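PDB 6TK9: purine nucleoside phosphorylase from Thermus thermophilus, which catalyses the phosphorolysis of purine nucleosides, probably inosine and guanosine among them, to free base and ribose 1-phosphate. Local coordinates for residues A11-K16 / L64-L69; G32-E37 / R262-I267; F107-A112 / I217-L222; L166-A171 / L176-G181; I232-V237 / E247-V252. All coordinates share one frame; numbering follows the deposited sequence.

How the contacts relate
Contacts 1 and 3 are buried and wholly apolar between their segments, each a helix residue set on two alternate residues of a strand; contact 3 lies near the chain's centre, the centre of contact 1 about 19 Å from it. Contacts 2 and 4 are partly buried and pair apolar packing with an arginine-glutamate salt bridge; they meet where Y263 reaches A167 O. Contact 5, also partly buried, has no salt bridge or hydrogen bond between its segments and sets a threonine against two valines. Contacts 3 and 5 use neighbouring strands of one sheet and touch through A112. L69 of contact 1 packs on L34 and R265 of contact 2. Contacts 1 and 5 lie on opposite sides of the chain's centre.

Contact 1: residues A11-K16 / L64-L69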
# COMPACT_ATOMS: atom_id res chain seq x y z
N ALA A 11 6.37 49.18 -0.28
CA ALA A 11 6.36 50.67 -0.27
C ALA A 11 4.98 51.20 0.18
O ALA A 11 4.96 52.15 0.98
CB ALA A 11 6.73 51.20 -1.64
N TYR A 12 3.88 50.64 -0.31
CA TYR A 12 2.53 51.13 0.06
C TYR A 12 2.33 50.94 1.57
O TYR A 12 1.72 51.85 2.19
CB TYR A 12 1.41 50.48 -0.76
CG TYR A 12 0.04 50.98 -0.38
CD1 TYR A 12 -0.47 52.16 -0.90
CD2 TYR A 12 -0.73 50.30 0.55
CE1 TYR A 12 -1.72 52.63 -0.53
CE2 TYR A 12 -1.98 50.76 0.94
CZ TYR A 12 -2.47 51.94 0.41
OH TYR A 12 -3.71 52.39 0.80
N VAL A 13 2.83 49.84 2.16
CA VAL A 13 2.68 49.55 3.62
C VAL A 13 3.59 50.52 4.39
O VAL A 13 3.11 51.11 5.38
CB VAL A 13 2.96 48.07 3.96
CG1 VAL A 13 2.96 47.83 5.46
CG2 VAL A 13 1.96 47.13 3.31
N ARG A 14 4.82 50.73 3.93
CA ARG A 14 5.77 51.72 4.49
C ARG A 14 5.21 53.15 4.33
O ARG A 14 5.66 54.03 5.07
CB ARG A 14 7.16 51.55 3.86
CG ARG A 14 7.93 50.34 4.38
CD ARG A 14 9.25 50.13 3.65
NE ARG A 14 10.06 48.99 4.09
CZ ARG A 14 11.10 48.45 3.42
NH1 ARG A 14 11.47 48.92 2.24
NH2 ARG A 14 11.75 47.42 3.93
N SER A 15 4.25 53.39 3.45
CA SER A 15 3.56 54.70 3.31
C SER A 15 2.62 54.89 4.50
O SER A 15 2.21 56.02 4.73
CB SER A 15 2.79 54.86 2.00
OG SER A 15 1.41 54.53 2.14
N LYS A 16 2.26 53.81 5.20
CA LYS A 16 1.32 53.85 6.36
C LYS A 16 2.09 53.74 7.68
O LYS A 16 1.53 54.17 8.71
CB LYS A 16 0.29 52.72 6.30
CG LYS A 16 -0.56 52.70 5.04
CD LYS A 16 -1.38 53.95 4.82
CE LYS A 16 -2.03 53.99 3.45
NZ LYS A 16 -3.18 54.91 3.45
N LEU A 64 -4.51 43.10 6.51
CA LEU A 64 -3.11 43.01 7.01
C LEU A 64 -3.01 43.84 8.29
O LEU A 64 -3.38 45.02 8.26
CB LEU A 64 -2.14 43.50 5.93
CG LEU A 64 -0.68 43.18 6.25
CD1 LEU A 64 -0.45 41.68 6.19
CD2 LEU A 64 0.27 43.91 5.31
N VAL A 65 -2.52 43.25 9.38
CA VAL A 65 -2.38 43.92 10.70
C VAL A 65 -0.91 43.90 11.10
O VAL A 65 -0.35 42.80 11.22
CB VAL A 65 -3.26 43.22 11.75
CG1 VAL A 65 -2.94 43.71 13.15
CG2 VAL A 65 -4.74 43.38 11.45
N LEU A 66 -0.31 45.08 11.29
CA LEU A 66 1.03 45.25 11.91
C LEU A 66 0.82 45.73 13.35
O LEU A 66 -0.04 46.62 13.56
CB LEU A 66 1.84 46.26 11.10
CG LEU A 66 2.32 45.74 9.74
CD1 LEU A 66 1.82 46.63 8.62
CD2 LEU A 66 3.83 45.64 9.69
N GLY A 67 1.56 45.16 14.29
CA GLY A 67 1.43 45.51 15.71
C GLY A 67 2.21 44.62 16.66
O GLY A 67 3.23 44.01 16.28
N ARG A 68 1.75 44.61 17.91
CA ARG A 68 2.43 43.93 19.04
C ARG A 68 1.44 42.89 19.57
O ARG A 68 0.26 43.23 19.75
CB ARG A 68 2.86 44.99 20.06
CG ARG A 68 3.95 44.56 21.03
CD ARG A 68 4.61 45.76 21.69
NE ARG A 68 5.54 46.39 20.75
CZ ARG A 68 6.78 45.95 20.49
NH1 ARG A 68 7.53 46.58 19.60
NH2 ARG A 68 7.27 44.88 21.11
N LEU A 69 1.89 41.65 19.70
CA LEU A 69 1.11 40.52 20.26
C LEU A 69 2.11 39.75 21.13
O LEU A 69 3.25 39.62 20.68
CB LEU A 69 0.54 39.69 19.11
CG LEU A 69 -0.36 38.53 19.49
CD1 LEU A 69 -1.64 39.02 20.16
CD2 LEU A 69 -0.69 37.70 18.26
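This is a small, buried, purely apolar contact in which V13, near the end of helix 4-14, sets its two methyl groups on L64 and L66 of strand 63-66. The closer meeting is V13 CG1 with L66 CD1, 3.6 Å apart, the two side chains slanting across each other. V13 CG2 lies 4.2 Å from L64 CD2, and here the side chains are nearly perpendicular. One torsion serves both: with CG1 opposite the backbone N (chi1 174°) the valine fork spreads one branch to each leucine. L64 and L66 are alternate residues of the strand and offer their side chains to the same face, while V65 between them packs on V38 and K40. The strand is part of the large mixed sheet at the heart of the phosphorylase superfamily fold, running antiparallel to both 39-45 and 72-78, and the helix near the N-terminus lies against that end of the sheet. I44 of strand 39-45 adds to the cover of V13, and L75 of strand 72-78 touches both leucines. Local bonds follow V13: K16 N donates to V13 O at 2.8 Å, and S15 OG donates to Y12 O at 2.7 Å. On the other side the strand bends at G67, after which L69 turns to a different neighbour, helix 257-270.

Contact 2: residues G32-E37 / R262-I267; sequences GPLADE and RYVRGI
L34 and E37, three residues apart in a helix-like turn, meet V264 and R265 of helix 257-270, the leucine through an apolar contact and the glutamate through a salt bridge. E37 OE1 takes both bonds from the arginine. The modelled separation of R265 NH2 and E37 OE1, 2.5 Å, is too short to be trusted, so the near-linear N-H...O angle of 173° is also less certain. R265 NE adds a weak, bent bond to the same E37 OE1 at 3.3 Å. The acceptor sits at the edge of the guanidinium, and the two flat groups are nearly coplanar, 26° apart. The remaining arginine nitrogen, NH1, has a long and weak ion pair with E70. L34, its CG anti to its own N (chi1 -180°), extends CD2 to V264 CG1 at 3.7 Å, and L25 of strand 23-27 touches both residues. Two backbone donors of 32-37 are met within the segment: D36 N reaches P33 O at 2.8 Å and E37 N reaches L34 O at 3.1 Å, successive i to i-3 bonds of a helical turn. D36 OD1 makes a salt bridge with K78 NZ, while on the helix the hydroxyl of Y263 is hydrogen-bonded to A167 O. The arrangement is that of a layered alpha/beta fold, in which the last helix of the chain covers one face of the central sheet and packs on the loop leaving strand 23-27, a loop that earlier along also reaches the phosphate site.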
# COMPACT_ATOMS: atom_id res chain seq x y z
N GLY A 32 -9.35 34.08 12.57
CA GLY A 32 -9.20 35.55 12.50
C GLY A 32 -9.14 36.25 13.86
O GLY A 32 -8.26 37.08 14.07
N PRO A 33 -10.09 35.99 14.80
CA PRO A 33 -10.14 36.70 16.09
C PRO A 33 -8.84 36.98 16.86
O PRO A 33 -8.67 38.06 17.38
CB PRO A 33 -11.05 35.78 16.91
CG PRO A 33 -12.06 35.31 15.88
CD PRO A 33 -11.22 35.05 14.64
N LEU A 34 -7.89 36.06 16.89
CA LEU A 34 -6.56 36.41 17.49
C LEU A 34 -6.10 37.80 16.97
O LEU A 34 -5.40 38.50 17.70
CB LEU A 34 -5.56 35.29 17.17
CG LEU A 34 -4.13 35.45 17.70
CD1 LEU A 34 -4.09 35.79 19.19
CD2 LEU A 34 -3.33 34.18 17.45
N ALA A 35 -6.48 38.23 15.76
CA ALA A 35 -5.99 39.50 15.18
C ALA A 35 -6.54 40.70 15.97
O ALA A 35 -5.89 41.75 15.99
CB ALA A 35 -6.40 39.60 13.73
N ASP A 36 -7.70 40.54 16.58
CA ASP A 36 -8.34 41.60 17.40
C ASP A 36 -7.54 41.82 18.69
O ASP A 36 -7.64 42.90 19.28
CB ASP A 36 -9.80 41.24 17.67
CG ASP A 36 -10.68 41.35 16.44
OD1 ASP A 36 -10.20 41.88 15.40
OD2 ASP A 36 -11.85 40.95 16.53
N GLU A 37 -6.74 40.85 19.13
CA GLU A 37 -5.99 40.98 20.40
C GLU A 37 -4.68 41.73 20.12
O GLU A 37 -3.96 42.04 21.09
CB GLU A 37 -5.84 39.60 21.04
CG GLU A 37 -7.16 38.85 21.14
CD GLU A 37 -7.15 37.54 21.92
OE1 GLU A 37 -6.08 37.19 22.45
OE2 GLU A 37 -8.23 36.87 21.98
N ARG A 262 -4.14 30.67 23.18
CA ARG A 262 -3.24 30.44 24.34
C ARG A 262 -1.98 29.72 23.85
O ARG A 262 -0.89 29.99 24.41
CB ARG A 262 -3.94 29.65 25.44
CG ARG A 262 -3.17 29.66 26.76
CD ARG A 262 -3.71 28.66 27.77
NE ARG A 262 -2.67 28.40 28.76
CZ ARG A 262 -2.54 27.26 29.44
NH1 ARG A 262 -3.38 26.25 29.27
NH2 ARG A 262 -1.54 27.14 30.31
N TYR A 263 -2.11 28.84 22.84
CA TYR A 263 -1.00 28.02 22.32
C TYR A 263 -0.13 28.93 21.43
O TYR A 263 1.10 28.99 21.64
CB TYR A 263 -1.51 26.73 21.66
CG TYR A 263 -0.41 25.84 21.13
CD1 TYR A 263 0.52 25.25 21.96
CD2 TYR A 263 -0.28 25.61 19.77
CE1 TYR A 263 1.56 24.47 21.47
CE2 TYR A 263 0.73 24.81 19.26
CZ TYR A 263 1.65 24.24 20.11
OH TYR A 263 2.66 23.48 19.59
N VAL A 264 -0.75 29.67 20.51
CA VAL A 264 -0.00 30.53 19.54
C VAL A 264 0.82 31.52 20.35
O VAL A 264 2.04 31.69 20.06
CB VAL A 264 -0.93 31.23 18.54
CG1 VAL A 264 -0.15 32.23 17.69
CG2 VAL A 264 -1.66 30.24 17.64
N ARG A 265 0.18 32.14 21.35
CA ARG A 265 0.81 33.12 22.29
C ARG A 265 2.00 32.45 22.98
O ARG A 265 3.08 33.06 22.98
CB ARG A 265 -0.20 33.64 23.32
CG ARG A 265 -1.19 34.67 22.80
CD ARG A 265 -2.28 34.89 23.83
NE ARG A 265 -3.21 35.93 23.43
CZ ARG A 265 -2.95 37.24 23.44
NH1 ARG A 265 -1.77 37.68 23.84
NH2 ARG A 265 -3.88 38.10 23.06
N GLY A 266 1.80 31.24 23.52
CA GLY A 266 2.86 30.44 24.15
C GLY A 266 4.11 30.37 23.28
O GLY A 266 5.21 30.67 23.79
N ILE A 267 3.93 30.02 22.01
CA ILE A 267 5.01 29.91 20.99
C ILE A 267 5.63 31.30 20.76
O ILE A 267 6.85 31.43 20.91
CB ILE A 267 4.46 29.27 19.70
CG1 ILE A 267 4.13 27.80 19.93
CG2 ILE A 267 5.41 29.49 18.53
CD1 ILE A 267 3.04 27.26 19.03

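Contact 3: residues F107-A112 / I217-L222; sequences FLLTSA and IALRHL. With PO4 (phosphate ion), chain G.
F107, at the start of the segment, presents one face of its ring to L219 of helix 213-222. L219 CD2 stands 4.2 Å from the ring centroid, 27° off the ring normal, a CH-pi contact whose nearest ring atom is F107 CD1 at 3.8 Å. The other branch, L219 CD1, lies 3.9 Å from F107 CG, over the root of the ring, and the two side chains cross at about a right angle. L108 points the other way, to L25 of strand 23-27. L109 returns to the helix side and meets the leucine tip to tip, L109 CD2 to L219 CD1 at 4.1 Å; V226 of the adjacent strand 225-235 borders both. T110 OG1 is hydrogen-bonded to backbone atoms of V26 and G28. Next, S111 OG pairs with the hydroxyl of S230, while S111 CB lies 3.2 Å from phosphate O4. At A112 the strand gives its backbone N-H to phosphate O3, at 2.9 Å and 157°. The ion, probably from the crystallisation liquor, is also bound by S29, R80, H82 and S211, a site consistent with that of the phosphate substrate. Chemistry therefore changes along one strand: its apolar beginning meets the helix through dispersion and CH-pi contact, with V96 of helix 94-102 adding cover, whereas its far end offers a directed N-H to an anion.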
# COMPACT_ATOMS: atom_id res chain seq x y z
N PHE A 107 7.59 32.63 10.15
CA PHE A 107 6.15 32.62 9.82
C PHE A 107 5.46 31.43 10.48
O PHE A 107 6.00 30.32 10.39
CB PHE A 107 5.94 32.55 8.31
CG PHE A 107 5.69 33.88 7.65
CD1 PHE A 107 6.74 34.67 7.23
CD2 PHE A 107 4.39 34.31 7.43
CE1 PHE A 107 6.49 35.88 6.61
CE2 PHE A 107 4.15 35.52 6.82
CZ PHE A 107 5.20 36.31 6.40
N LEU A 108 4.32 31.69 11.10
CA LEU A 108 3.39 30.69 11.68
C LEU A 108 2.20 30.62 10.72
O LEU A 108 1.45 31.59 10.64
CB LEU A 108 2.94 31.14 13.08
CG LEU A 108 3.86 30.79 14.26
CD1 LEU A 108 5.31 31.23 14.03
CD2 LEU A 108 3.34 31.39 15.55
N LEU A 109 2.05 29.54 9.97
CA LEU A 109 0.89 29.37 9.05
C LEU A 109 -0.17 28.53 9.76
O LEU A 109 0.16 27.41 10.15
CB LEU A 109 1.37 28.72 7.76
CG LEU A 109 2.57 29.40 7.10
CD1 LEU A 109 3.10 28.53 5.98
CD2 LEU A 109 2.19 30.78 6.58
N THR A 110 -1.38 29.05 9.92
CA THR A 110 -2.49 28.39 10.63
C THR A 110 -3.63 28.16 9.64
O THR A 110 -3.80 29.00 8.74
CB THR A 110 -2.94 29.18 11.87
OG1 THR A 110 -3.88 30.20 11.50
CG2 THR A 110 -1.77 29.79 12.63
N SER A 111 -4.39 27.07 9.84
CA SER A 111 -5.48 26.62 8.94
C SER A 111 -6.51 25.83 9.76
O SER A 111 -6.15 25.30 10.83
CB SER A 111 -4.93 25.77 7.81
OG SER A 111 -4.05 24.78 8.32
N ALA A 112 -7.74 25.77 9.29
CA ALA A 112 -8.70 24.69 9.64
C ALA A 112 -8.41 23.50 8.72
O ALA A 112 -8.16 23.73 7.52
CB ALA A 112 -10.12 25.18 9.50
N ILE A 217 6.04 26.47 0.41
CA ILE A 217 7.01 26.38 -0.72
C ILE A 217 7.57 27.77 -1.03
O ILE A 217 8.81 27.91 -1.15
CB ILE A 217 6.37 25.73 -1.96
CG1 ILE A 217 5.97 24.27 -1.69
CG2 ILE A 217 7.29 25.84 -3.16
CD1 ILE A 217 5.08 23.66 -2.75
N ALA A 218 6.69 28.77 -1.17
CA ALA A 218 7.05 30.19 -1.43
C ALA A 218 8.04 30.69 -0.37
O ALA A 218 9.03 31.36 -0.75
CB ALA A 218 5.80 31.04 -1.50
N LEU A 219 7.79 30.36 0.90
CA LEU A 219 8.55 30.88 2.07
C LEU A 219 9.90 30.15 2.20
O LEU A 219 10.87 30.83 2.64
CB LEU A 219 7.70 30.76 3.33
CG LEU A 219 6.66 31.86 3.49
CD1 LEU A 219 5.64 31.51 4.55
CD2 LEU A 219 7.32 33.18 3.82
N ARG A 220 10.01 28.87 1.83
CA ARG A 220 11.31 28.15 1.93
C ARG A 220 12.19 28.58 0.75
O ARG A 220 13.43 28.65 0.91
CB ARG A 220 11.12 26.63 1.99
CG ARG A 220 10.42 26.16 3.26
CD ARG A 220 11.23 26.32 4.53
NE ARG A 220 12.57 25.78 4.42
CZ ARG A 220 13.68 26.46 4.62
NH1 ARG A 220 13.64 27.73 5.00
NH2 ARG A 220 14.85 25.89 4.42
N HIS A 221 11.57 28.89 -0.39
CA HIS A 221 12.25 29.55 -1.54
C HIS A 221 13.01 30.78 -1.03
O HIS A 221 14.20 30.93 -1.37
CB HIS A 221 11.20 29.87 -2.61
CG HIS A 221 11.72 30.59 -3.81
ND1 HIS A 221 11.31 31.87 -4.13
CD2 HIS A 221 12.57 30.20 -4.78
CE1 HIS A 221 11.92 32.26 -5.24
NE2 HIS A 221 12.70 31.25 -5.66
N LEU A 222 12.37 31.57 -0.15
CA LEU A 222 12.86 32.88 0.37
C LEU A 222 13.88 32.70 1.49
O LEU A 222 14.61 33.67 1.74
CB LEU A 222 11.65 33.69 0.85
CG LEU A 222 10.78 34.21 -0.29
CD1 LEU A 222 9.46 34.70 0.23
CD2 LEU A 222 11.50 35.30 -1.06
P PO4 G . -7.95 27.54 5.75
O1 PO4 G . -7.67 28.83 4.96
O2 PO4 G . -9.33 27.01 5.41
O3 PO4 G . -7.89 27.80 7.24
O4 PO4 G . -6.86 26.52 5.40

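Contact 4: residues L166-A171 / L176-G181; sequences LARKVA and LHLFEG
R168 and E180 reach each other because both turn CG opposite their own carbonyl carbon (chi1 -78° and -54°) and then run out extended, the arginine from helix 161-173 and the glutamate from strand 179-185. The arginine grips side-on, one nitrogen to each oxygen: R168 NE to E180 OE2 at 2.7 Å and R168 NH2 to E180 OE1, also at 2.7 Å. Both oxygens lie close to the guanidinium plane but are approached from above the carboxylate plane, the two planes being 25° apart. Nearer the turn, L178 packs against the helix, its CD2 3.4 Å from A167 O. L178 CB rests 3.7 Å from A171 CB, and L176 CD1 is 4.1 Å from the same A171 CB. L176 N closes the turn with a 2.9 Å bond to A171 O. Helix and strand belong to a beta-alpha-beta crossover, since strand 179-185 runs parallel to strand 124-133, whose L127 touches A167 and L178 and whose L129 touches R168 and E180. H177 of a neighbouring subunit packs on both R168 and E180. With two nearly straight bonds, rotation of either charged group would cost both at once, so the bridge probably fixes the two planar ends, while A171, L176 and L178 pack separately, nearer the turn.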
# COMPACT_ATOMS: atom_id res chain seq x y z
N LEU A 166 10.12 23.49 19.72
CA LEU A 166 9.52 24.60 20.51
C LEU A 166 8.03 24.33 20.69
O LEU A 166 7.51 24.49 21.81
CB LEU A 166 9.76 25.94 19.82
CG LEU A 166 9.27 27.14 20.63
CD1 LEU A 166 10.25 27.45 21.76
CD2 LEU A 166 9.08 28.36 19.74
N ALA A 167 7.35 23.97 19.60
CA ALA A 167 5.91 23.70 19.56
C ALA A 167 5.62 22.56 20.53
O ALA A 167 4.56 22.62 21.18
CB ALA A 167 5.45 23.38 18.14
N ARG A 168 6.52 21.58 20.64
CA ARG A 168 6.36 20.42 21.56
C ARG A 168 6.54 20.87 23.02
O ARG A 168 5.70 20.50 23.86
CB ARG A 168 7.34 19.30 21.21
CG ARG A 168 6.90 18.48 20.01
CD ARG A 168 8.08 17.81 19.35
NE ARG A 168 7.61 16.91 18.31
CZ ARG A 168 8.40 16.25 17.48
NH1 ARG A 168 9.71 16.38 17.57
NH2 ARG A 168 7.88 15.46 16.56
N LYS A 169 7.59 21.65 23.29
CA LYS A 169 7.90 22.19 24.64
C LYS A 169 6.68 22.99 25.15
O LYS A 169 6.22 22.76 26.30
CB LYS A 169 9.18 23.02 24.57
CG LYS A 169 9.86 23.27 25.91
CD LYS A 169 11.34 23.57 25.79
CE LYS A 169 11.94 24.06 27.09
NZ LYS A 169 11.28 25.30 27.54
N VAL A 170 6.12 23.86 24.31
CA VAL A 170 5.04 24.77 24.76
C VAL A 170 3.78 23.96 25.03
O VAL A 170 3.04 24.33 25.94
CB VAL A 170 4.80 25.92 23.77
CG1 VAL A 170 3.57 26.75 24.13
CG2 VAL A 170 6.03 26.80 23.64
N ALA A 171 3.53 22.89 24.29
CA ALA A 171 2.33 22.03 24.50
C ALA A 171 2.43 21.34 25.87
O ALA A 171 1.45 21.43 26.65
CB ALA A 171 2.19 21.01 23.40
N LEU A 176 -1.18 20.44 27.23
CA LEU A 176 -1.93 20.36 25.94
C LEU A 176 -1.38 19.19 25.11
O LEU A 176 -0.15 19.13 24.90
CB LEU A 176 -1.77 21.72 25.24
CG LEU A 176 -2.58 21.99 23.97
CD1 LEU A 176 -1.76 21.66 22.75
CD2 LEU A 176 -3.92 21.24 23.96
N HIS A 177 -2.24 18.24 24.70
CA HIS A 177 -1.85 17.09 23.86
C HIS A 177 -1.81 17.55 22.40
O HIS A 177 -2.90 17.81 21.85
CB HIS A 177 -2.77 15.87 24.01
CG HIS A 177 -2.33 14.72 23.16
ND1 HIS A 177 -0.99 14.37 23.03
CD2 HIS A 177 -3.03 13.85 22.40
CE1 HIS A 177 -0.90 13.33 22.23
NE2 HIS A 177 -2.14 12.99 21.83
N LEU A 178 -0.59 17.65 21.85
CA LEU A 178 -0.27 18.17 20.49
C LEU A 178 -0.15 16.98 19.54
O LEU A 178 0.87 16.26 19.64
CB LEU A 178 1.03 18.96 20.56
CG LEU A 178 1.52 19.60 19.26
CD1 LEU A 178 0.52 20.63 18.72
CD2 LEU A 178 2.87 20.25 19.47
N PHE A 179 -1.18 16.77 18.70
CA PHE A 179 -1.14 15.88 17.52
C PHE A 179 -0.12 16.42 16.53
O PHE A 179 0.14 17.65 16.50
CB PHE A 179 -2.49 15.76 16.81
CG PHE A 179 -3.56 15.17 17.67
CD1 PHE A 179 -3.48 13.86 18.10
CD2 PHE A 179 -4.63 15.95 18.09
CE1 PHE A 179 -4.47 13.32 18.90
CE2 PHE A 179 -5.62 15.42 18.91
CZ PHE A 179 -5.53 14.10 19.31
N GLU A 180 0.47 15.51 15.76
CA GLU A 180 1.57 15.78 14.80
C GLU A 180 1.24 15.04 13.51
O GLU A 180 0.57 14.00 13.59
CB GLU A 180 2.90 15.33 15.41
CG GLU A 180 3.20 15.93 16.78
CD GLU A 180 4.59 15.60 17.29
OE1 GLU A 180 5.26 14.75 16.67
OE2 GLU A 180 4.99 16.18 18.31
N GLY A 181 1.65 15.57 12.35
CA GLY A 181 1.56 14.78 11.11
C GLY A 181 1.77 15.58 9.84
O GLY A 181 2.27 16.74 9.89

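Contact 5: residues I232-V237 / E247-V252; sequences ITDMAV and EEVLRV
T233, near the end of strand 225-235, packs against V249 and V252 of helix 246-255. T233 CB faces the helix backbone, 3.7 Å from V249 O. From there a chi1 of 53° tucks OG1 over the backbone, flanked by N and C, and brings it against the valine, the two side chains slanting across each other: T233 OG1 is 3.7 Å from V249 CG1. T233 OG1 donates to D234 OD1 at 3.1 Å, using the lone pair of the carboxylate oxygen that faces away from its partner oxygen; A113 O, only a weak partner, would have to share or compete for the same proton. The other branch, T233 CG2, turns to the helix backbone and ends 3.6 Å from V249 O. The backbone of the threonine is covered as well, since T233 O is met by V252 CG1 at 3.3 Å, with V252 CG2 nearly as close. D234 joins at the margin, its OD1 lying 3.9 Å from V249 CG2, at van der Waals distance. Contact is by fit of branched side chains against backbone oxygens rather than by polar bonding between the segments. Around it, the helix lies along the end of the strand where the chain turns a corner at D234; strand 106-115 runs alongside, its A112 touching T233 and V249, while I232 bonds through its backbone to G123 and G124 on the way into strand 124-133.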
# COMPACT_ATOMS: atom_id res chain seq x y z
N ILE A 232 -7.85 20.78 14.00
CA ILE A 232 -8.57 19.62 13.43
C ILE A 232 -10.06 19.84 13.74
O ILE A 232 -10.54 19.35 14.76
CB ILE A 232 -8.00 18.31 13.98
CG1 ILE A 232 -6.49 18.21 13.71
CG2 ILE A 232 -8.76 17.11 13.44
CD1 ILE A 232 -6.15 18.18 12.25
N THR A 233 -10.74 20.60 12.89
CA THR A 233 -12.14 21.08 13.06
C THR A 233 -13.12 19.91 12.95
O THR A 233 -14.20 19.97 13.58
CB THR A 233 -12.44 22.17 12.03
OG1 THR A 233 -12.11 21.63 10.75
CG2 THR A 233 -11.68 23.45 12.28
N ASP A 234 -12.78 18.90 12.15
CA ASP A 234 -13.65 17.71 11.90
C ASP A 234 -12.74 16.48 11.77
O ASP A 234 -11.52 16.63 11.70
CB ASP A 234 -14.56 17.91 10.68
CG ASP A 234 -13.86 18.11 9.33
OD1 ASP A 234 -13.13 19.12 9.19
OD2 ASP A 234 -14.05 17.27 8.42
N MET A 235 -13.34 15.30 11.77
CA MET A 235 -12.63 14.02 11.52
C MET A 235 -13.09 13.52 10.14
O MET A 235 -14.27 13.16 9.97
CB MET A 235 -12.91 13.02 12.64
CG MET A 235 -12.14 13.33 13.95
SD MET A 235 -10.35 13.60 13.71
CE MET A 235 -9.85 12.02 13.06
N ALA A 236 -12.18 13.62 9.17
CA ALA A 236 -12.36 13.18 7.76
C ALA A 236 -11.90 11.73 7.67
O ALA A 236 -10.74 11.47 7.24
CB ALA A 236 -11.59 14.11 6.84
N VAL A 237 -12.76 10.81 8.09
CA VAL A 237 -12.47 9.36 8.01
C VAL A 237 -13.63 8.67 7.29
O VAL A 237 -14.77 8.65 7.76
CB VAL A 237 -12.11 8.77 9.40
CG1 VAL A 237 -12.34 9.76 10.53
CG2 VAL A 237 -12.77 7.42 9.67
N GLU A 247 -20.46 25.23 7.97
CA GLU A 247 -21.01 25.73 9.27
C GLU A 247 -20.36 25.01 10.47
O GLU A 247 -20.10 25.69 11.49
CB GLU A 247 -22.53 25.57 9.25
CG GLU A 247 -23.27 26.37 10.31
CD GLU A 247 -24.78 26.18 10.31
OE1 GLU A 247 -25.26 25.15 10.86
OE2 GLU A 247 -25.48 27.05 9.76
N GLU A 248 -20.10 23.70 10.35
CA GLU A 248 -19.58 22.80 11.43
C GLU A 248 -18.06 23.02 11.60
O GLU A 248 -17.61 23.09 12.76
CB GLU A 248 -19.93 21.35 11.10
CG GLU A 248 -19.34 20.32 12.07
CD GLU A 248 -19.87 18.90 11.91
OE1 GLU A 248 -20.80 18.70 11.09
OE2 GLU A 248 -19.35 17.99 12.61
N VAL A 249 -17.31 23.11 10.48
CA VAL A 249 -15.86 23.47 10.44
C VAL A 249 -15.68 24.77 11.24
O VAL A 249 -15.07 24.70 12.33
CB VAL A 249 -15.30 23.59 8.99
CG1 VAL A 249 -13.92 24.24 8.94
CG2 VAL A 249 -15.26 22.25 8.27
N LEU A 250 -16.25 25.89 10.75
CA LEU A 250 -16.09 27.26 11.32
C LEU A 250 -16.55 27.31 12.79
O LEU A 250 -15.92 28.09 13.55
CB LEU A 250 -16.87 28.27 10.48
CG LEU A 250 -16.27 28.60 9.11
CD1 LEU A 250 -17.21 29.49 8.31
CD2 LEU A 250 -14.89 29.24 9.25
N ARG A 251 -17.58 26.54 13.16
CA ARG A 251 -18.13 26.49 14.55
C ARG A 251 -17.09 25.91 15.52
O ARG A 251 -16.96 26.46 16.63
CB ARG A 251 -19.42 25.66 14.67
CG ARG A 251 -19.96 25.64 16.10
CD ARG A 251 -21.23 24.83 16.28
NE ARG A 251 -20.98 23.39 16.21
CZ ARG A 251 -21.42 22.58 15.25
NH1 ARG A 251 -22.14 23.04 14.24
NH2 ARG A 251 -21.13 21.29 15.31
N VAL A 252 -16.39 24.84 15.11
CA VAL A 252 -15.36 24.15 15.95
C VAL A 252 -14.10 25.03 16.03
O VAL A 252 -13.42 24.96 17.07
CB VAL A 252 -15.07 22.72 15.44
CG1 VAL A 252 -13.94 22.04 16.20
CG2 VAL A 252 -16.32 21.85 15.48